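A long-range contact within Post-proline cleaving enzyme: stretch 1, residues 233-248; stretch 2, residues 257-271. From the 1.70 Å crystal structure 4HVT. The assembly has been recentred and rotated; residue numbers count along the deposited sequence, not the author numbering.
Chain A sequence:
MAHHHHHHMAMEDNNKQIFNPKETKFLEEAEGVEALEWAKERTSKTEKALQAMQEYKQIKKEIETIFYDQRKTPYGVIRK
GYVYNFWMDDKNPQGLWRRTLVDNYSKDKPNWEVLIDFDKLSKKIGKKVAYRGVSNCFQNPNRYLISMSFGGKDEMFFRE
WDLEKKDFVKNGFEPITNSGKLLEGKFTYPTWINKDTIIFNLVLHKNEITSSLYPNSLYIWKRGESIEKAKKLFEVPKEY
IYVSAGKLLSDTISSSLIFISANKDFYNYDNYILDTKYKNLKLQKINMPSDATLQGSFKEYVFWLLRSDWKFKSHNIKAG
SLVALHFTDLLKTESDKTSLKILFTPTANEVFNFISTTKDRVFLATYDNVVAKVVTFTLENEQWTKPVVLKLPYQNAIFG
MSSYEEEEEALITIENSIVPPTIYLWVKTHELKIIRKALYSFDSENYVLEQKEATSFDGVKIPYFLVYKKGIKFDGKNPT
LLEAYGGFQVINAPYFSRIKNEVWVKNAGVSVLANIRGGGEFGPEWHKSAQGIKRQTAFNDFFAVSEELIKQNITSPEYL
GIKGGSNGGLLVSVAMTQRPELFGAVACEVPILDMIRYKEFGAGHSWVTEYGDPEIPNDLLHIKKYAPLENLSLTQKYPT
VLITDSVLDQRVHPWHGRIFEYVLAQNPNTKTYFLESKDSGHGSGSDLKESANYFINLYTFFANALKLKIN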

ATOM      1  N   LEU A 233     -27.845  -4.925   6.731  1.00 14.15           N
ATOM      2  CA  LEU A 233     -28.286  -3.541   6.542  1.00 14.88           C
ATOM      3  C   LEU A 233     -28.140  -3.004   5.144  1.00 14.43           C
ATOM      4  O   LEU A 233     -28.804  -1.988   4.792  1.00 14.06           O
ATOM      5  N   PHE A 234     -27.256  -3.600   4.340  1.00 13.77           N
ATOM      6  CA  PHE A 234     -26.923  -2.983   3.068  1.00 14.79           C
ATOM      7  C   PHE A 234     -26.298  -4.044   2.187  1.00 14.56           C
ATOM      8  O   PHE A 234     -25.602  -4.899   2.704  1.00 13.29           O
ATOM      9  N   GLU A 235     -26.619  -3.997   0.883  1.00 15.03           N
ATOM     10  CA  GLU A 235     -26.008  -4.897  -0.093  1.00 15.94           C
ATOM     11  C   GLU A 235     -25.757  -4.154  -1.379  1.00 15.11           C
ATOM     12  O   GLU A 235     -26.577  -3.311  -1.793  1.00 16.72           O
ATOM     13  N   VAL A 236     -24.591  -4.362  -1.990  1.00 13.20           N
ATOM     14  CA  VAL A 236     -24.355  -3.768  -3.313  1.00 12.79           C
ATOM     15  C   VAL A 236     -24.518  -4.796  -4.440  1.00 12.84           C
ATOM     16  O   VAL A 236     -24.345  -6.013  -4.246  1.00 12.41           O
ATOM     17  N   PRO A 237     -24.803  -4.308  -5.673  1.00 13.83           N
ATOM     18  CA  PRO A 237     -24.821  -5.229  -6.807  1.00 14.46           C
ATOM     19  C   PRO A 237     -23.489  -5.945  -7.034  1.00 14.75           C
ATOM     20  O   PRO A 237     -22.410  -5.441  -6.694  1.00 13.79           O
ATOM     21  N   LYS A 238     -23.573  -7.112  -7.681  1.00 16.22           N
ATOM     22  CA  LYS A 238     -22.422  -7.905  -8.021  1.00 16.68           C
ATOM     23  C   LYS A 238     -21.394  -7.149  -8.840  1.00 14.98           C
ATOM     24  O   LYS A 238     -20.195  -7.439  -8.752  1.00 14.42           O
ATOM     25  N   GLU A 239     -21.843  -6.190  -9.656  1.00 14.31           N
ATOM     26  CA  GLU A 239     -20.952  -5.486 -10.575  1.00 14.73           C
ATOM     27  C   GLU A 239     -20.178  -4.404  -9.830  1.00 13.31           C
ATOM     28  O   GLU A 239     -19.214  -3.914 -10.350  1.00 12.58           O
ATOM     29  N   TYR A 240     -20.625  -4.022  -8.623  1.00 11.98           N
ATOM     30  CA  TYR A 240     -19.821  -3.072  -7.808  1.00 11.27           C
ATOM     31  C   TYR A 240     -18.543  -3.775  -7.319  1.00 10.58           C
ATOM     32  O   TYR A 240     -18.431  -4.985  -7.384  1.00 10.49           O
ATOM     33  N   ILE A 241     -17.569  -3.004  -6.858  1.00 10.22           N
ATOM     34  CA  ILE A 241     -16.293  -3.584  -6.412  1.00 10.01           C
ATOM     35  C   ILE A 241     -16.410  -4.058  -4.968  1.00 10.02           C
ATOM     36  O   ILE A 241     -16.120  -5.235  -4.665  1.00  9.68           O
ATOM     37  N   TYR A 242     -16.772  -3.127  -4.058  1.00  9.77           N
ATOM     38  CA  TYR A 242     -16.832  -3.501  -2.637  1.00  9.99           C
ATOM     39  C   TYR A 242     -17.750  -2.526  -1.901  1.00  9.98           C
ATOM     40  O   TYR A 242     -18.133  -1.503  -2.471  1.00  9.32           O
ATOM     41  N   VAL A 243     -18.100  -2.898  -0.658  1.00 10.12           N
ATOM     42  CA  VAL A 243     -18.767  -1.984   0.263  1.00 10.20           C
ATOM     43  C   VAL A 243     -18.034  -1.963   1.597  1.00  9.79           C
ATOM     44  O   VAL A 243     -17.548  -2.996   2.060  1.00 10.23           O
ATOM     45  N   SER A 244     -17.926  -0.792   2.182  1.00  9.69           N
ATOM     46  CA  SER A 244     -17.211  -0.640   3.466  1.00  9.36           C
ATOM     47  C   SER A 244     -18.036   0.235   4.405  1.00  9.02           C
ATOM     48  O   SER A 244     -18.873   0.974   3.959  1.00  8.88           O
ATOM     49  N   ALA A 245     -17.749   0.117   5.698  1.00  8.98           N
ATOM     50  CA  ALA A 245     -18.327   0.968   6.743  1.00  8.73           C
ATOM     51  C   ALA A 245     -17.178   1.475   7.567  1.00  8.60           C
ATOM     52  O   ALA A 245     -16.153   0.824   7.708  1.00  9.17           O
ATOM     53  N   GLY A 246     -17.312   2.692   8.053  1.00  8.31           N
ATOM     54  CA  GLY A 246     -16.344   3.292   8.952  1.00  8.48           C
ATOM     55  C   GLY A 246     -16.999   4.458   9.653  1.00  8.87           C
ATOM     56  O   GLY A 246     -18.117   4.795   9.366  1.00  9.27           O
ATOM     57  N   LYS A 247     -16.319   5.093  10.599  1.00  8.92           N
ATOM     58  CA  LYS A 247     -16.895   6.300  11.233  1.00  9.59           C
ATOM     59  C   LYS A 247     -16.793   7.527  10.343  1.00  9.31           C
ATOM     60  O   LYS A 247     -15.754   7.732   9.644  1.00  9.31           O
ATOM     61  N   LEU A 248     -17.861   8.328  10.315  1.00  9.10           N
ATOM     62  CA  LEU A 248     -17.836   9.589   9.584  1.00  9.03           C
ATOM     63  C   LEU A 248     -16.941  10.676  10.245  1.00  9.07           C
ATOM     64  O   LEU A 248     -16.157  11.372   9.589  1.00  8.73           O
ATOM     65  N   LEU A 257     -22.561   8.133  13.804  1.00 12.54           N
ATOM     66  CA  LEU A 257     -22.653   8.414  12.391  1.00 11.78           C
ATOM     67  C   LEU A 257     -21.646   7.503  11.698  1.00 10.41           C
ATOM     68  O   LEU A 257     -20.452   7.630  11.891  1.00  9.76           O
ATOM     69  N   ILE A 258     -22.157   6.638  10.832  1.00  9.97           N
ATOM     70  CA  ILE A 258     -21.368   5.712  10.080  1.00  9.58           C
ATOM     71  C   ILE A 258     -21.361   6.088   8.605  1.00  9.14           C
ATOM     72  O   ILE A 258     -22.431   6.362   8.014  1.00  9.46           O
ATOM     73  N   PHE A 259     -20.153   6.102   8.012  1.00  8.47           N
ATOM     74  CA  PHE A 259     -19.967   6.359   6.602  1.00  8.06           C
ATOM     75  C   PHE A 259     -19.985   5.027   5.901  1.00  7.93           C
ATOM     76  O   PHE A 259     -19.131   4.188   6.131  1.00  7.60           O
ATOM     77  N   ILE A 260     -20.943   4.869   5.003  1.00  8.13           N
ATOM     78  CA  ILE A 260     -21.051   3.642   4.173  1.00  8.50           C
ATOM     79  C   ILE A 260     -20.604   4.016   2.797  1.00  8.23           C
ATOM     80  O   ILE A 260     -21.118   4.976   2.238  1.00  8.21           O
ATOM     81  N   SER A 261     -19.620   3.279   2.268  1.00  8.37           N
ATOM     82  CA  SER A 261     -19.022   3.599   1.000  1.00  8.72           C
ATOM     83  C   SER A 261     -19.076   2.374   0.063  1.00  8.80           C
ATOM     84  O   SER A 261     -18.477   1.354   0.338  1.00  8.79           O
ATOM     85  N   ALA A 262     -19.826   2.547  -1.018  1.00  8.71           N
ATOM     86  CA  ALA A 262     -20.003   1.531  -2.061  1.00  9.05           C
ATOM     87  C   ALA A 262     -19.196   1.958  -3.284  1.00  9.24           C
ATOM     88  O   ALA A 262     -19.534   2.890  -3.972  1.00  9.55           O
ATOM     89  N   ASN A 263     -18.144   1.231  -3.530  1.00  9.14           N
ATOM     90  CA  ASN A 263     -17.231   1.554  -4.606  1.00  9.80           C
ATOM     91  C   ASN A 263     -17.776   0.823  -5.866  1.00 10.49           C
ATOM     92  O   ASN A 263     -17.850  -0.413  -5.888  1.00 10.45           O
ATOM     93  N   LYS A 264     -18.226   1.619  -6.831  1.00 11.09           N
ATOM     94  CA  LYS A 264     -18.899   1.087  -8.027  1.00 12.57           C
ATOM     95  C   LYS A 264     -17.896   0.522  -9.043  1.00 11.85           C
ATOM     96  O   LYS A 264     -18.074  -0.591  -9.566  1.00 11.69           O
ATOM     97  N   ASP A 265     -16.898   1.302  -9.382  1.00 11.71           N
ATOM     98  CA  ASP A 265     -15.962   0.947 -10.487  1.00 11.99           C
ATOM     99  C   ASP A 265     -14.500   1.320 -10.241  1.00 12.30           C
ATOM    100  O   ASP A 265     -13.711   1.514 -11.192  1.00 12.96           O
ATOM    101  N   PHE A 266     -14.132   1.309  -8.958  1.00 10.93           N
ATOM    102  CA  PHE A 266     -12.817   1.637  -8.446  1.00 11.57           C
ATOM    103  C   PHE A 266     -12.685   3.141  -8.114  1.00 11.16           C
ATOM    104  O   PHE A 266     -12.159   3.478  -7.043  1.00 11.16           O
ATOM    105  N   TYR A 267     -13.151   4.020  -9.015  1.00 10.36           N
ATOM    106  CA  TYR A 267     -13.003   5.493  -8.870  1.00 10.12           C
ATOM    107  C   TYR A 267     -14.276   6.223  -8.529  1.00 10.04           C
ATOM    108  O   TYR A 267     -14.225   7.318  -7.946  1.00 10.13           O
ATOM    109  N   ASN A 268     -15.441   5.630  -8.805  1.00 10.39           N
ATOM    110  CA  ASN A 268     -16.732   6.245  -8.487  1.00 10.31           C
ATOM    111  C   ASN A 268     -17.499   5.473  -7.426  1.00 10.26           C
ATOM    112  O   ASN A 268     -17.373   4.267  -7.344  1.00 10.08           O
ATOM    113  N   TYR A 269     -18.259   6.202  -6.605  1.00  9.95           N
ATOM    114  CA  TYR A 269     -18.851   5.668  -5.451  1.00  9.96           C
ATOM    115  C   TYR A 269     -20.291   6.118  -5.291  1.00 10.53           C
ATOM    116  O   TYR A 269     -20.659   7.207  -5.777  1.00 11.06           O
ATOM    117  N   ASP A 270     -21.078   5.304  -4.557  1.00 10.92           N
ATOM    118  CA  ASP A 270     -22.290   5.719  -3.875  1.00 11.26           C
ATOM    119  C   ASP A 270     -21.973   5.714  -2.391  1.00 10.43           C
ATOM    120  O   ASP A 270     -21.627   4.694  -1.861  1.00 10.19           O
ATOM    121  N   ASN A 271     -22.115   6.854  -1.731  1.00  9.95           N
ATOM    122  CA  ASN A 271     -21.777   6.960  -0.311  1.00  9.56           C
ATOM    123  C   ASN A 271     -23.021   7.397   0.485  1.00  9.39           C
ATOM    124  O   ASN A 271     -23.921   8.102  -0.043  1.00  9.27           O
TER

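The shortest side-chain hydrogen bond between the stretches runs from Tyr240 OH to Asp270 OD2 (2.7 Å). Tyr240 (chi1 m) leaves its backbone sideways, but its ring reaches across to Asp270 (m), whose carboxylate lies at the ring edge. Lys264 CG covers one face of the same ring, 3.9 Å from its centroid, and Ala262 CB meets the edge, 4.0 Å from Tyr240 CD2.

A second tyrosine is held through Asn263 (t). Asn263 ND2 donates a weak bond to Tyr242 OH (3.2 Å) and a shorter one to Phe266 O (3.0 Å), while Asn263 OD1 accepts from Phe266 N (2.7 Å); the amide thus fixes its own loop as it meets Tyr242. Because Tyr242 adopts p, its ring folds over Asn263, whose CB sits 3.6 Å from the ring centroid.

Two waters extend the polar network. Water 1 donates to Glu239 O (3.1 Å) and Lys264 O (2.7 Å); water 2 links Ser244 OG (2.9 Å) to Phe259 O (2.9 Å).

The sheet face bearing Val243, Ala245, Ile260 and Ala262 is apolar. Val236 CG1 (m) packs 3.6 Å from Ala262 CB, Val243 CG2 (p) 4.1 Å from Ile260 CG2, and Phe234 CD2 (t) 4.2 Å from Ile260 CG2. At the far end, Leu248 CD1 (t) approaches Phe259 CD1 (t) at 4.1 Å.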

ATOM      1  CB  LEU A 233     -27.510  -2.608   7.454  1.00 16.18           C
ATOM      2  CG  LEU A 233     -27.719  -2.832   8.945  1.00 17.56           C
ATOM      3  CD1 LEU A 233     -27.033  -1.725   9.694  1.00 17.94           C
ATOM      4  CD2 LEU A 233     -29.199  -2.922   9.348  1.00 18.42           C
ATOM      5  CB  PHE A 234     -25.983  -1.780   3.227  1.00 16.32           C
ATOM      6  CG  PHE A 234     -25.958  -0.917   2.004  1.00 19.13           C
ATOM      7  CD1 PHE A 234     -27.114  -0.238   1.597  1.00 23.02           C
ATOM      8  CD2 PHE A 234     -24.837  -0.900   1.168  1.00 21.17           C
ATOM      9  CE1 PHE A 234     -27.138   0.513   0.396  1.00 24.95           C
ATOM     10  CE2 PHE A 234     -24.838  -0.172   0.004  1.00 21.73           C
ATOM     11  CZ  PHE A 234     -25.976   0.541  -0.394  1.00 24.87           C
ATOM     12  CB  GLU A 235     -26.870  -6.130  -0.349  1.00 18.39           C
ATOM     13  CG  GLU A 235     -26.247  -7.118  -1.310  1.00 21.78           C
ATOM     14  CD  GLU A 235     -27.215  -8.243  -1.711  1.00 25.80           C
ATOM     15  OE1 GLU A 235     -27.899  -8.783  -0.828  1.00 28.04           O
ATOM     16  OE2 GLU A 235     -27.272  -8.576  -2.909  1.00 30.86           O
ATOM     17  CB  VAL A 236     -22.938  -3.130  -3.420  1.00 12.22           C
ATOM     18  CG1 VAL A 236     -22.754  -1.971  -2.449  1.00 12.32           C
ATOM     19  CG2 VAL A 236     -21.866  -4.166  -3.229  1.00 12.01           C
ATOM     20  CB  PRO A 237     -25.134  -4.295  -8.012  1.00 14.70           C
ATOM     21  CG  PRO A 237     -25.806  -3.102  -7.416  1.00 14.70           C
ATOM     22  CD  PRO A 237     -25.073  -2.933  -6.094  1.00 14.10           C
ATOM     23  CB  LYS A 238     -22.872  -9.153  -8.872  1.00 21.13           C
ATOM     24  CG  LYS A 238     -22.404 -10.420  -8.217  1.00 26.22           C
ATOM     25  CD  LYS A 238     -23.209 -10.606  -6.927  1.00 30.47           C
ATOM     26  CE  LYS A 238     -23.681 -12.033  -6.744  1.00 33.81           C
ATOM     27  NZ  LYS A 238     -22.757 -12.787  -5.849  1.00 33.98           N
ATOM     28  CB  GLU A 239     -21.754  -4.817 -11.723  1.00 16.78           C
ATOM     29  CG  GLU A 239     -22.515  -5.802 -12.640  1.00 19.87           C
ATOM     30  CD  GLU A 239     -23.807  -6.418 -12.076  1.00 21.84           C
ATOM     31  OE1 GLU A 239     -24.379  -5.976 -11.019  1.00 18.92           O
ATOM     32  OE2 GLU A 239     -24.212  -7.424 -12.733  1.00 25.63           O
ATOM     33  CB  TYR A 240     -20.610  -2.524  -6.610  1.00 11.22           C
ATOM     34  CG  TYR A 240     -21.599  -1.435  -6.880  1.00 11.54           C
ATOM     35  CD1 TYR A 240     -22.303  -1.365  -8.061  1.00 12.51           C
ATOM     36  CD2 TYR A 240     -21.806  -0.428  -5.948  1.00 11.98           C
ATOM     37  CE1 TYR A 240     -23.241  -0.388  -8.292  1.00 13.01           C
ATOM     38  CE2 TYR A 240     -22.687   0.587  -6.195  1.00 12.31           C
ATOM     39  CZ  TYR A 240     -23.420   0.603  -7.376  1.00 13.07           C
ATOM     40  OH  TYR A 240     -24.325   1.626  -7.591  1.00 13.73           O
ATOM     41  CB  ILE A 241     -15.134  -2.593  -6.544  1.00 10.13           C
ATOM     42  CG1 ILE A 241     -15.126  -1.963  -7.960  1.00 10.49           C
ATOM     43  CG2 ILE A 241     -13.801  -3.286  -6.279  1.00 10.33           C
ATOM     44  CD1 ILE A 241     -15.274  -2.941  -9.125  1.00 10.79           C
ATOM     45  CB  TYR A 242     -15.461  -3.563  -1.959  1.00 10.30           C
ATOM     46  CG  TYR A 242     -14.793  -2.238  -1.879  1.00 10.63           C
ATOM     47  CD1 TYR A 242     -15.168  -1.301  -0.905  1.00 11.78           C
ATOM     48  CD2 TYR A 242     -13.808  -1.875  -2.796  1.00 11.94           C
ATOM     49  CE1 TYR A 242     -14.600  -0.039  -0.839  1.00 12.39           C
ATOM     50  CE2 TYR A 242     -13.237  -0.582  -2.746  1.00 12.46           C
ATOM     51  CZ  TYR A 242     -13.621   0.303  -1.755  1.00 12.83           C
ATOM     52  OH  TYR A 242     -13.135   1.605  -1.730  1.00 13.87           O
ATOM     53  CB  VAL A 243     -20.244  -2.332   0.462  1.00 10.85           C
ATOM     54  CG1 VAL A 243     -20.472  -3.636   1.210  1.00 11.27           C
ATOM     55  CG2 VAL A 243     -20.928  -1.223   1.231  1.00 10.85           C
ATOM     56  CB  SER A 244     -15.821  -0.038   3.279  1.00  9.44           C
ATOM     57  OG  SER A 244     -15.868   1.324   2.871  1.00  9.78           O
ATOM     58  CB  ALA A 245     -19.291   0.200   7.618  1.00  8.92           C
ATOM     59  CB  LYS A 247     -16.183   6.594  12.519  1.00 10.14           C
ATOM     60  CG  LYS A 247     -16.387   5.590  13.636  1.00 10.95           C
ATOM     61  CD  LYS A 247     -17.767   5.808  14.288  1.00 11.43           C
ATOM     62  CE  LYS A 247     -18.289   4.628  15.113  1.00 12.22           C
ATOM     63  NZ  LYS A 247     -17.243   4.179  16.092  1.00 13.17           N
ATOM     64  CB  LEU A 248     -19.249  10.117   9.387  1.00  9.62           C
ATOM     65  CG  LEU A 248     -19.461  11.417   8.628  1.00 10.12           C
ATOM     66  CD1 LEU A 248     -18.977  11.265   7.189  1.00 10.20           C
ATOM     67  CD2 LEU A 248     -20.917  11.838   8.615  1.00 10.85           C
ATOM     68  CB  LEU A 257     -22.393   9.893  12.113  1.00 12.10           C
ATOM     69  CG  LEU A 257     -23.496  10.833  12.662  1.00 12.84           C
ATOM     70  CD1 LEU A 257     -22.910  12.241  12.613  1.00 13.54           C
ATOM     71  CD2 LEU A 257     -24.878  10.733  11.947  1.00 13.68           C
ATOM     72  CB  ILE A 258     -21.926   4.251  10.276  1.00  9.68           C
ATOM     73  CG1 ILE A 258     -21.935   3.831  11.769  1.00 10.56           C
ATOM     74  CG2 ILE A 258     -21.206   3.252   9.367  1.00  9.50           C
ATOM     75  CD1 ILE A 258     -20.594   3.652  12.411  1.00 11.26           C
ATOM     76  CB  PHE A 259     -18.626   7.087   6.430  1.00  7.94           C
ATOM     77  CG  PHE A 259     -18.245   7.405   4.978  1.00  7.69           C
ATOM     78  CD1 PHE A 259     -18.941   8.360   4.244  1.00  7.71           C
ATOM     79  CD2 PHE A 259     -17.169   6.823   4.413  1.00  7.59           C
ATOM     80  CE1 PHE A 259     -18.588   8.690   2.956  1.00  7.67           C
ATOM     81  CE2 PHE A 259     -16.786   7.179   3.116  1.00  7.48           C
ATOM     82  CZ  PHE A 259     -17.490   8.086   2.382  1.00  7.65           C
ATOM     83  CB  ILE A 260     -22.473   3.148   4.135  1.00  9.23           C
ATOM     84  CG1 ILE A 260     -22.836   2.616   5.557  1.00 10.19           C
ATOM     85  CG2 ILE A 260     -22.629   2.066   3.097  1.00  9.35           C
ATOM     86  CD1 ILE A 260     -24.252   2.119   5.619  1.00 11.11           C
ATOM     87  CB  SER A 261     -17.604   4.114   1.227  1.00  9.14           C
ATOM     88  OG  SER A 261     -16.953   4.496   0.018  1.00  9.92           O
ATOM     89  CB  ALA A 262     -21.459   1.367  -2.429  1.00  9.49           C
ATOM     90  CB  ASN A 263     -15.833   1.113  -4.237  1.00 10.00           C
ATOM     91  CG  ASN A 263     -14.817   1.562  -5.274  1.00 10.63           C
ATOM     92  OD1 ASN A 263     -15.107   1.472  -6.458  1.00 12.12           O
ATOM     93  ND2 ASN A 263     -13.678   2.063  -4.863  1.00 10.33           N
ATOM     94  CB  LYS A 264     -19.708   2.190  -8.690  1.00 14.87           C
ATOM     95  CG  LYS A 264     -20.660   2.954  -7.768  1.00 19.24           C
ATOM     96  CD  LYS A 264     -21.259   4.152  -8.542  1.00 23.79           C
ATOM     97  CE  LYS A 264     -22.258   3.667  -9.588  1.00 28.80           C
ATOM     98  NZ  LYS A 264     -22.615   4.742 -10.569  1.00 34.45           N
ATOM     99  CB  ASP A 265     -16.481   1.593 -11.768  1.00 13.05           C
ATOM    100  CG  ASP A 265     -16.307   3.113 -11.783  1.00 14.15           C
ATOM    101  OD1 ASP A 265     -15.815   3.674 -10.808  1.00 13.52           O
ATOM    102  OD2 ASP A 265     -16.636   3.735 -12.825  1.00 18.08           O
ATOM    103  CB  PHE A 266     -11.668   1.160  -9.324  1.00 12.41           C
ATOM    104  CG  PHE A 266     -10.407   0.954  -8.543  1.00 13.25           C
ATOM    105  CD1 PHE A 266     -10.199  -0.237  -7.886  1.00 14.32           C
ATOM    106  CD2 PHE A 266      -9.487   1.978  -8.435  1.00 13.96           C
ATOM    107  CE1 PHE A 266      -9.045  -0.404  -7.113  1.00 15.16           C
ATOM    108  CE2 PHE A 266      -8.327   1.816  -7.654  1.00 14.70           C
ATOM    109  CZ  PHE A 266      -8.111   0.610  -7.048  1.00 15.08           C
ATOM    110  CB  TYR A 267     -12.385   6.109 -10.144  1.00 10.26           C
ATOM    111  CG  TYR A 267     -10.971   5.608 -10.355  1.00 10.22           C
ATOM    112  CD1 TYR A 267      -9.926   6.023  -9.556  1.00 10.07           C
ATOM    113  CD2 TYR A 267     -10.716   4.627 -11.327  1.00 10.40           C
ATOM    114  CE1 TYR A 267      -8.642   5.502  -9.716  1.00 10.32           C
ATOM    115  CE2 TYR A 267      -9.437   4.099 -11.489  1.00 10.41           C
ATOM    116  CZ  TYR A 267      -8.403   4.549 -10.677  1.00 10.42           C
ATOM    117  OH  TYR A 267      -7.125   3.992 -10.843  1.00 11.28           O
ATOM    118  CB  ASN A 268     -17.611   6.344  -9.755  1.00 11.15           C
ATOM    119  CG  ASN A 268     -17.002   7.276 -10.791  1.00 11.82           C
ATOM    120  OD1 ASN A 268     -17.068   8.509 -10.666  1.00 12.25           O
ATOM    121  ND2 ASN A 268     -16.425   6.698 -11.808  1.00 12.40           N
ATOM    122  CB  TYR A 269     -18.096   6.204  -4.220  1.00  9.72           C
ATOM    123  CG  TYR A 269     -16.666   5.824  -4.076  1.00  9.57           C
ATOM    124  CD1 TYR A 269     -15.668   6.469  -4.837  1.00  9.69           C
ATOM    125  CD2 TYR A 269     -16.282   4.892  -3.127  1.00  9.28           C
ATOM    126  CE1 TYR A 269     -14.330   6.143  -4.634  1.00  9.99           C
ATOM    127  CE2 TYR A 269     -14.965   4.560  -2.944  1.00  9.71           C
ATOM    128  CZ  TYR A 269     -13.996   5.207  -3.689  1.00  9.93           C
ATOM    129  OH  TYR A 269     -12.668   4.873  -3.494  1.00 11.44           O
ATOM    130  CB  ASP A 270     -23.441   4.732  -4.052  1.00 12.60           C
ATOM    131  CG  ASP A 270     -23.908   4.616  -5.458  1.00 14.20           C
ATOM    132  OD1 ASP A 270     -23.819   5.618  -6.220  1.00 16.65           O
ATOM    133  OD2 ASP A 270     -24.438   3.534  -5.749  1.00 15.19           O
ATOM    134  CB  ASN A 271     -20.675   7.994  -0.070  1.00  9.64           C
ATOM    135  CG  ASN A 271     -19.368   7.627  -0.684  1.00  9.77           C
ATOM    136  OD1 ASN A 271     -18.933   6.534  -0.542  1.00  9.80           O
ATOM    137  ND2 ASN A 271     -18.736   8.560  -1.333  1.00 10.22           N
TER
HETATM  138  O   HOH W   1     -18.039  -1.677 -12.063  1.00 18.41           O
HETATM  139  O   HOH W   2     -16.692   3.251   4.820  1.00 12.75           O